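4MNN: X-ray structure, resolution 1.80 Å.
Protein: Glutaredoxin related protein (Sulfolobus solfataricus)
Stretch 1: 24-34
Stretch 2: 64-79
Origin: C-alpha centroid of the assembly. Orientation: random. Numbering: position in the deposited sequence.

Stretch 1 (24-34) CNGDSLFHEFK
Stretch 2, residues 64-79: GIPIANELWPFLNSLV

What fills the apolar centre of this contact? Phe33, six residues after Asp27, where the short helix of stretch 1 begins, points its CA-to-CB bond toward the other stretch and, with chi1 -78° and chi2 64°, sets its ring among four side chains of the helix in stretch 2. Its CE2 lies 3.6 Å from Phe74 CE2, 3.7 Å from Leu75 CD2 and 3.9 Å from Leu78 CD2, while its CZ lies 4.5 Å from Leu71 CD1. Leu71 CD1 and Leu78 CD2 meet the edge of the Phe33 ring. Residues 71, 74, 75 and 78 share one helical face, which is why a single ring can touch them all.

How do the other aromatic rings join in? Phe74 (chi1 175°, chi2 72°) points toward stretch 1 and touches two phenylalanines: its CE2 is also 3.9 Å from Phe30 CE2. Phe33 meets it at the edge of the Phe74 ring. The CA-to-CB bond of Phe30 points sideways, but chi1 -71° and chi2 113° bring the ring end nearer, and its edge receives both Phe74 and Pro66, with Phe30 CZ 4.4 Å from Pro66 CD.

How far apart are the two backbones, and how do they run? The helix axes come no closer than 14.4 Å, with their N-to-C directions 34° apart, so long side chains must bridge the gap; CA atoms of Phe33 and Leu75 are 10.2 Å apart. Near the start of the first helix the chains close in, to 6.6 Å between the CA atoms of Gly26 and Ile65. Stretch 2 is extended at Ile65 (phi/psi -127/123), passes through Pro66 at -74/66 and takes a short 3-10 segment at 69-70 before its helix. In that helix, bonds such as Leu75 N to Leu71 O (2.9 Å) and Leu78 N to Phe74 O (3.1 Å) hold the apolar face in register.

What happens toward the polar edge? Leu29 (chi1 170°, chi2 72°) points toward stretch 2, its CD2 3.8 Å from Ile65 CG2 and 4.0 Å from Ile67 CG2. Ile65, in the m, t rotamer, reaches on to the helix start, where its CD1 lies 4.0 Å from Gly26 CA and 3.5 Å from Asn25 O. Gly26 is the N-cap residue, and its O accepts from Leu29 N and Phe30 N, both at 3.1 Å. The Asn25 side chain leads away from stretch 2, and no hydrogen bond crosses the contact: packing alone joins the two stretches directly.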

ATOM      1  N   CYS A  24       8.889  -9.484  -2.349  1.00 15.14           N
ATOM      2  CA  CYS A  24       9.209 -10.859  -2.689  1.00 16.78           C
ATOM      3  C   CYS A  24       8.063 -11.453  -3.477  1.00 16.85           C
ATOM      4  O   CYS A  24       6.891 -11.069  -3.327  1.00 15.39           O
ATOM      5  CB  CYS A  24       9.538 -11.724  -1.483  1.00 18.97           C
ATOM      6  SG  CYS A  24       8.329 -11.543  -0.174  1.00 22.85           S
ATOM      7  N   ASN A  25       8.424 -12.373  -4.361  1.00 14.14           N
ATOM      8  CA  ASN A  25       7.492 -13.075  -5.212  1.00 16.36           C
ATOM      9  C   ASN A  25       6.795 -12.196  -6.253  1.00 15.97           C
ATOM     10  O   ASN A  25       5.751 -12.552  -6.773  1.00 15.93           O
ATOM     11  CB  ASN A  25       6.484 -13.852  -4.351  1.00 17.81           C
ATOM     12  CG  ASN A  25       7.156 -14.946  -3.490  1.00 22.91           C
ATOM     13  OD1 ASN A  25       8.397 -15.034  -3.402  1.00 23.15           O
ATOM     14  ND2 ASN A  25       6.331 -15.776  -2.837  1.00 23.97           N
ATOM     15  N   GLY A  26       7.382 -11.046  -6.552  1.00 17.24           N
ATOM     16  CA  GLY A  26       6.810 -10.209  -7.590  1.00 17.07           C
ATOM     17  C   GLY A  26       7.985  -9.731  -8.409  1.00 16.76           C
ATOM     18  O   GLY A  26       7.957  -8.630  -8.957  1.00 15.21           O
ATOM     19  N   ASP A  27       9.002 -10.597  -8.536  1.00 16.20           N
ATOM     20  CA  ASP A  27      10.251 -10.214  -9.207  1.00 16.68           C
ATOM     21  C   ASP A  27      10.106  -9.639 -10.600  1.00 16.98           C
ATOM     22  O   ASP A  27      10.730  -8.637 -10.909  1.00 15.61           O
ATOM     23  CB  ASP A  27      11.239 -11.404  -9.335  1.00 15.93           C
ATOM     24  CG  ASP A  27      11.716 -11.957  -7.997  1.00 17.53           C
ATOM     25  OD1 ASP A  27      11.296 -11.446  -6.935  1.00 16.99           O
ATOM     26  OD2 ASP A  27      12.530 -12.926  -8.016  1.00 16.83           O
ATOM     27  N   SER A  28       9.300 -10.272 -11.453  1.00 16.60           N
ATOM     28  CA  SER A  28       9.239  -9.804 -12.832  1.00 17.09           C
ATOM     29  C   SER A  28       8.640  -8.428 -12.975  1.00 17.21           C
ATOM     30  O   SER A  28       8.885  -7.746 -13.971  1.00 18.57           O
ATOM     31  CB  SER A  28       8.515 -10.833 -13.718  1.00 17.67           C
ATOM     32  OG  SER A  28       7.210 -11.047 -13.249  1.00 17.73           O
ATOM     33  N   LEU A  29       7.871  -7.998 -11.977  1.00 16.53           N
ATOM     34  CA  LEU A  29       7.291  -6.662 -12.012  1.00 14.64           C
ATOM     35  C   LEU A  29       8.300  -5.645 -11.463  1.00 16.67           C
ATOM     36  O   LEU A  29       8.639  -4.632 -12.117  1.00 14.26           O
ATOM     37  CB  LEU A  29       6.003  -6.592 -11.174  1.00 18.64           C
ATOM     38  CG  LEU A  29       5.460  -5.153 -10.967  1.00 18.92           C
ATOM     39  CD1 LEU A  29       4.858  -4.612 -12.286  1.00 18.28           C
ATOM     40  CD2 LEU A  29       4.351  -5.180  -9.878  1.00 21.34           C
ATOM     41  N   PHE A  30       8.799  -5.928 -10.268  1.00 14.66           N
ATOM     42  CA  PHE A  30       9.702  -5.005  -9.611  1.00 15.48           C
ATOM     43  C   PHE A  30      11.103  -4.855 -10.186  1.00 15.84           C
ATOM     44  O   PHE A  30      11.790  -3.872  -9.892  1.00 16.17           O
ATOM     45  CB  PHE A  30       9.723  -5.365  -8.136  1.00 14.94           C
ATOM     46  CG  PHE A  30       8.456  -5.005  -7.446  1.00 13.43           C
ATOM     47  CD1 PHE A  30       7.604  -5.985  -6.958  1.00 13.90           C
ATOM     48  CD2 PHE A  30       8.069  -3.650  -7.362  1.00 13.73           C
ATOM     49  CE1 PHE A  30       6.339  -5.638  -6.388  1.00 15.26           C
ATOM     50  CE2 PHE A  30       6.837  -3.307  -6.808  1.00 14.38           C
ATOM     51  CZ  PHE A  30       5.975  -4.288  -6.326  1.00 17.32           C
ATOM     52  N   HIS A  31      11.529  -5.812 -11.009  1.00 16.12           N
ATOM     53  CA  HIS A  31      12.847  -5.721 -11.664  1.00 17.22           C
ATOM     54  C   HIS A  31      12.871  -4.382 -12.455  1.00 17.98           C
ATOM     55  O   HIS A  31      13.882  -3.681 -12.489  1.00 16.92           O
ATOM     56  CB  HIS A  31      13.029  -6.919 -12.608  1.00 15.81           C
ATOM     57  CG  HIS A  31      14.343  -6.948 -13.335  1.00 17.22           C
ATOM     58  ND1 HIS A  31      14.561  -6.259 -14.500  1.00 15.86           N
ATOM     59  CD2 HIS A  31      15.505  -7.598 -13.057  1.00 16.98           C
ATOM     60  CE1 HIS A  31      15.799  -6.467 -14.918  1.00 16.51           C
ATOM     61  NE2 HIS A  31      16.392  -7.277 -14.056  1.00 17.93           N
ATOM     62  N   GLU A  32      11.747  -4.025 -13.065  1.00 18.88           N
ATOM     63  CA  GLU A  32      11.652  -2.764 -13.820  1.00 20.81           C
ATOM     64  C   GLU A  32      11.737  -1.535 -12.890  1.00 21.14           C
ATOM     65  O   GLU A  32      12.310  -0.500 -13.259  1.00 20.87           O
ATOM     66  CB  GLU A  32      10.316  -2.716 -14.593  1.00 23.33           C
ATOM     67  CG  GLU A  32      10.180  -1.578 -15.619  1.00 27.33           C
ATOM     68  CD  GLU A  32      11.223  -1.665 -16.729  1.00 30.77           C
ATOM     69  OE1 GLU A  32      11.863  -2.725 -16.862  1.00 31.49           O
ATOM     70  OE2 GLU A  32      11.402  -0.675 -17.477  1.00 33.32           O
ATOM     71  N   PHE A  33      11.175  -1.642 -11.687  1.00 20.73           N
ATOM     72  CA  PHE A  33      11.210  -0.520 -10.722  1.00 21.26           C
ATOM     73  C   PHE A  33      12.647  -0.187 -10.337  1.00 21.75           C
ATOM     74  O   PHE A  33      12.983   0.946 -10.009  1.00 19.63           O
ATOM     75  CB  PHE A  33      10.449  -0.894  -9.437  1.00 21.07           C
ATOM     76  CG  PHE A  33       8.956  -0.822  -9.554  1.00 20.40           C
ATOM     77  CD1 PHE A  33       8.252  -1.663 -10.414  1.00 20.74           C
ATOM     78  CD2 PHE A  33       8.245   0.088  -8.788  1.00 18.53           C
ATOM     79  CE1 PHE A  33       6.875  -1.612 -10.503  1.00 21.08           C
ATOM     80  CE2 PHE A  33       6.828   0.148  -8.876  1.00 22.64           C
ATOM     81  CZ  PHE A  33       6.151  -0.703  -9.734  1.00 19.90           C
ATOM     82  N   LYS A  34      13.489  -1.205 -10.337  1.00 23.37           N
ATOM     83  CA  LYS A  34      14.876  -1.058  -9.966  1.00 25.67           C
ATOM     84  C   LYS A  34      15.597  -0.029 -10.841  1.00 27.73           C
ATOM     85  O   LYS A  34      16.606   0.555 -10.439  1.00 25.74           O
ATOM     86  CB  LYS A  34      15.548  -2.439 -10.062  1.00 29.09           C
ATOM     87  CG  LYS A  34      16.454  -2.776  -8.920  1.00 29.42           C
ATOM     88  CD  LYS A  34      16.982  -4.183  -9.065  1.00 29.81           C
ATOM     89  CE  LYS A  34      18.244  -4.375  -8.235  1.00 34.39           C
ATOM     90  NZ  LYS A  34      17.976  -4.070  -6.803  1.00 36.43           N
ATOM     91  N   GLY A  64       0.265  -9.059  -1.331  1.00 15.25           N
ATOM     92  CA  GLY A  64      -0.210  -9.468  -2.639  1.00 16.37           C
ATOM     93  C   GLY A  64       0.676  -8.698  -3.594  1.00 16.80           C
ATOM     94  O   GLY A  64       1.779  -8.280  -3.194  1.00 17.02           O
ATOM     95  N   ILE A  65       0.216  -8.473  -4.821  1.00 15.81           N
ATOM     96  CA  ILE A  65       1.012  -7.689  -5.782  1.00 16.38           C
ATOM     97  C   ILE A  65       0.067  -6.603  -6.271  1.00 16.35           C
ATOM     98  O   ILE A  65      -1.016  -6.879  -6.782  1.00 16.52           O
ATOM     99  CB  ILE A  65       1.520  -8.563  -6.969  1.00 18.80           C
ATOM    100  CG1 ILE A  65       2.401  -9.699  -6.418  1.00 19.42           C
ATOM    101  CG2 ILE A  65       2.283  -7.687  -7.966  1.00 17.29           C
ATOM    102  CD1 ILE A  65       2.880 -10.682  -7.495  1.00 24.11           C
ATOM    103  N   PRO A  66       0.462  -5.332  -6.118  1.00 15.62           N
ATOM    104  CA  PRO A  66      -0.436  -4.263  -6.547  1.00 18.44           C
ATOM    105  C   PRO A  66      -0.586  -4.008  -8.039  1.00 20.16           C
ATOM    106  O   PRO A  66      -0.200  -2.948  -8.520  1.00 22.86           O
ATOM    107  CB  PRO A  66       0.111  -3.049  -5.802  1.00 16.32           C
ATOM    108  CG  PRO A  66       1.574  -3.292  -5.816  1.00 15.94           C
ATOM    109  CD  PRO A  66       1.695  -4.792  -5.514  1.00 14.92           C
ATOM    110  N   ILE A  67      -1.159  -4.964  -8.767  1.00 22.09           N
ATOM    111  CA  ILE A  67      -1.364  -4.773 -10.205  1.00 22.59           C
ATOM    112  C   ILE A  67      -2.828  -4.457 -10.517  1.00 22.08           C
ATOM    113  O   ILE A  67      -3.591  -4.144  -9.601  1.00 19.25           O
ATOM    114  CB  ILE A  67      -0.883  -6.002 -11.023  1.00 25.44           C
ATOM    115  CG1 ILE A  67      -1.185  -7.300 -10.272  1.00 26.82           C
ATOM    116  CG2 ILE A  67       0.651  -5.890 -11.260  1.00 27.77           C
ATOM    117  CD1 ILE A  67      -2.635  -7.539  -9.962  1.00 30.18           C
ATOM    118  N   ALA A  68      -3.214  -4.532 -11.794  1.00 19.93           N
ATOM    119  CA  ALA A  68      -4.590  -4.198 -12.202  1.00 19.19           C
ATOM    120  C   ALA A  68      -4.951  -2.804 -11.688  1.00 16.97           C
ATOM    121  O   ALA A  68      -4.116  -1.895 -11.770  1.00 18.02           O
ATOM    122  CB  ALA A  68      -5.601  -5.247 -11.703  1.00 17.07           C
ATOM    123  N   ASN A  69      -6.148  -2.600 -11.142  1.00 18.76           N
ATOM    124  CA  ASN A  69      -6.481  -1.234 -10.711  1.00 18.48           C
ATOM    125  C   ASN A  69      -5.785  -0.716  -9.433  1.00 18.39           C
ATOM    126  O   ASN A  69      -5.977   0.448  -9.027  1.00 18.82           O
ATOM    127  CB  ASN A  69      -8.025  -1.025 -10.680  1.00 21.44           C
ATOM    128  CG  ASN A  69      -8.718  -1.649  -9.471  1.00 22.45           C
ATOM    129  OD1 ASN A  69      -9.950  -1.541  -9.320  1.00 23.90           O
ATOM    130  ND2 ASN A  69      -7.956  -2.305  -8.624  1.00 22.56           N
ATOM    131  N   GLU A  70      -4.954  -1.559  -8.819  1.00 17.86           N
ATOM    132  CA  GLU A  70      -4.205  -1.136  -7.623  1.00 16.43           C
ATOM    133  C   GLU A  70      -2.834  -0.573  -8.011  1.00 18.36           C
ATOM    134  O   GLU A  70      -2.126   0.041  -7.199  1.00 14.81           O
ATOM    135  CB  GLU A  70      -4.024  -2.321  -6.652  1.00 17.27           C
ATOM    136  CG  GLU A  70      -5.340  -2.765  -5.998  1.00 15.28           C
ATOM    137  CD  GLU A  70      -5.977  -1.680  -5.101  1.00 17.86           C
ATOM    138  OE1 GLU A  70      -5.261  -0.795  -4.589  1.00 16.52           O
ATOM    139  OE2 GLU A  70      -7.218  -1.724  -4.867  1.00 17.88           O
ATOM    140  N   LEU A  71      -2.439  -0.746  -9.267  1.00 18.54           N
ATOM    141  CA  LEU A  71      -1.127  -0.233  -9.647  1.00 18.64           C
ATOM    142  C   LEU A  71      -1.057   1.304  -9.650  1.00 19.15           C
ATOM    143  O   LEU A  71      -0.061   1.882  -9.214  1.00 18.65           O
ATOM    144  CB  LEU A  71      -0.717  -0.756 -11.041  1.00 21.89           C
ATOM    145  CG  LEU A  71       0.659  -0.237 -11.513  1.00 22.05           C
ATOM    146  CD1 LEU A  71       1.762  -0.771 -10.594  1.00 21.24           C
ATOM    147  CD2 LEU A  71       0.927  -0.703 -12.950  1.00 24.06           C
ATOM    148  N   TRP A  72      -2.096   1.958 -10.156  1.00 19.92           N
ATOM    149  CA  TRP A  72      -2.079   3.404 -10.243  1.00 22.27           C
ATOM    150  C   TRP A  72      -1.935   4.045  -8.860  1.00 20.92           C
ATOM    151  O   TRP A  72      -1.079   4.934  -8.670  1.00 21.04           O
ATOM    152  CB  TRP A  72      -3.337   3.868 -10.987  1.00 26.82           C
ATOM    153  CG  TRP A  72      -3.534   5.354 -11.027  1.00 33.00           C
ATOM    154  CD1 TRP A  72      -2.611   6.309 -11.379  1.00 34.78           C
ATOM    155  CD2 TRP A  72      -4.735   6.055 -10.700  1.00 36.09           C
ATOM    156  NE1 TRP A  72      -3.174   7.567 -11.284  1.00 37.33           N
ATOM    157  CE2 TRP A  72      -4.477   7.439 -10.871  1.00 36.90           C
ATOM    158  CE3 TRP A  72      -6.015   5.649 -10.281  1.00 37.69           C
ATOM    159  CZ2 TRP A  72      -5.444   8.420 -10.629  1.00 38.74           C
ATOM    160  CZ3 TRP A  72      -6.979   6.632 -10.041  1.00 39.57           C
ATOM    161  CH2 TRP A  72      -6.682   8.000 -10.220  1.00 38.76           C
ATOM    162  N   PRO A  73      -2.770   3.631  -7.884  1.00 19.33           N
ATOM    163  CA  PRO A  73      -2.675   4.195  -6.531  1.00 18.16           C
ATOM    164  C   PRO A  73      -1.300   3.888  -5.931  1.00 17.95           C
ATOM    165  O   PRO A  73      -0.721   4.707  -5.243  1.00 17.18           O
ATOM    166  CB  PRO A  73      -3.769   3.476  -5.754  1.00 20.07           C
ATOM    167  CG  PRO A  73      -4.731   3.069  -6.779  1.00 21.20           C
ATOM    168  CD  PRO A  73      -3.957   2.768  -8.024  1.00 19.62           C
ATOM    169  N   PHE A  74      -0.776   2.701  -6.214  1.00 17.79           N
ATOM    170  CA  PHE A  74       0.522   2.302  -5.662  1.00 17.71           C
ATOM    171  C   PHE A  74       1.642   3.226  -6.182  1.00 17.06           C
ATOM    172  O   PHE A  74       2.433   3.761  -5.400  1.00 17.51           O
ATOM    173  CB  PHE A  74       0.793   0.828  -6.032  1.00 18.65           C
ATOM    174  CG  PHE A  74       2.160   0.340  -5.619  1.00 18.87           C
ATOM    175  CD1 PHE A  74       2.460   0.112  -4.274  1.00 20.12           C
ATOM    176  CD2 PHE A  74       3.140   0.111  -6.573  1.00 18.07           C
ATOM    177  CE1 PHE A  74       3.740  -0.347  -3.888  1.00 18.04           C
ATOM    178  CE2 PHE A  74       4.429  -0.345  -6.190  1.00 19.04           C
ATOM    179  CZ  PHE A  74       4.711  -0.567  -4.844  1.00 18.23           C
ATOM    180  N   LEU A  75       1.688   3.444  -7.491  1.00 15.03           N
ATOM    181  CA  LEU A  75       2.680   4.342  -8.074  1.00 17.49           C
ATOM    182  C   LEU A  75       2.488   5.754  -7.552  1.00 16.02           C
ATOM    183  O   LEU A  75       3.459   6.456  -7.289  1.00 17.45           O
ATOM    184  CB  LEU A  75       2.569   4.364  -9.610  1.00 16.06           C
ATOM    185  CG  LEU A  75       3.014   3.067 -10.269  1.00 20.87           C
ATOM    186  CD1 LEU A  75       2.715   3.129 -11.734  1.00 19.65           C
ATOM    187  CD2 LEU A  75       4.499   2.829  -9.978  1.00 17.46           C
ATOM    188  N   ASN A  76       1.244   6.192  -7.412  1.00 16.86           N
ATOM    189  CA  ASN A  76       0.997   7.519  -6.884  1.00 18.88           C
ATOM    190  C   ASN A  76       1.548   7.657  -5.473  1.00 17.28           C
ATOM    191  O   ASN A  76       2.040   8.727  -5.084  1.00 15.64           O
ATOM    192  CB  ASN A  76      -0.495   7.801  -6.811  1.00 24.38           C
ATOM    193  CG  ASN A  76      -0.963   8.748  -7.875  1.00 29.33           C
ATOM    194  OD1 ASN A  76      -0.535   8.671  -9.009  1.00 32.53           O
ATOM    195  ND2 ASN A  76      -1.894   9.626  -7.517  1.00 33.99           N
ATOM    196  N   SER A  77       1.427   6.605  -4.675  1.00 14.21           N
ATOM    197  CA  SER A  77       1.904   6.710  -3.315  1.00 14.50           C
ATOM    198  C   SER A  77       3.402   6.842  -3.304  1.00 14.23           C
ATOM    199  O   SER A  77       3.961   7.527  -2.456  1.00 16.22           O
ATOM    200  CB  SER A  77       1.502   5.501  -2.447  1.00 13.70           C
ATOM    201  OG  SER A  77       2.181   4.301  -2.819  1.00 16.83           O
ATOM    202  N   LEU A  78       4.084   6.154  -4.217  1.00 13.86           N
ATOM    203  CA  LEU A  78       5.545   6.261  -4.239  1.00 14.46           C
ATOM    204  C   LEU A  78       5.978   7.717  -4.480  1.00 15.98           C
ATOM    205  O   LEU A  78       6.895   8.238  -3.832  1.00 13.72           O
ATOM    206  CB  LEU A  78       6.094   5.380  -5.363  1.00 14.93           C
ATOM    207  CG  LEU A  78       6.600   3.952  -5.019  1.00 20.95           C
ATOM    208  CD1 LEU A  78       5.992   3.397  -3.797  1.00 15.17           C
ATOM    209  CD2 LEU A  78       6.435   3.042  -6.229  1.00 18.99           C
ATOM    210  N   VAL A  79       5.337   8.347  -5.454  1.00 15.72           N
ATOM    211  CA  VAL A  79       5.679   9.731  -5.782  1.00 16.56           C
ATOM    212  C   VAL A  79       5.352  10.665  -4.617  1.00 17.54           C
ATOM    213  O   VAL A  79       6.145  11.536  -4.278  1.00 17.88           O
ATOM    214  CB  VAL A  79       4.913  10.166  -7.049  1.00 18.53           C
ATOM    215  CG1 VAL A  79       5.164  11.671  -7.351  1.00 21.05           C
ATOM    216  CG2 VAL A  79       5.331   9.270  -8.220  1.00 18.52           C
TER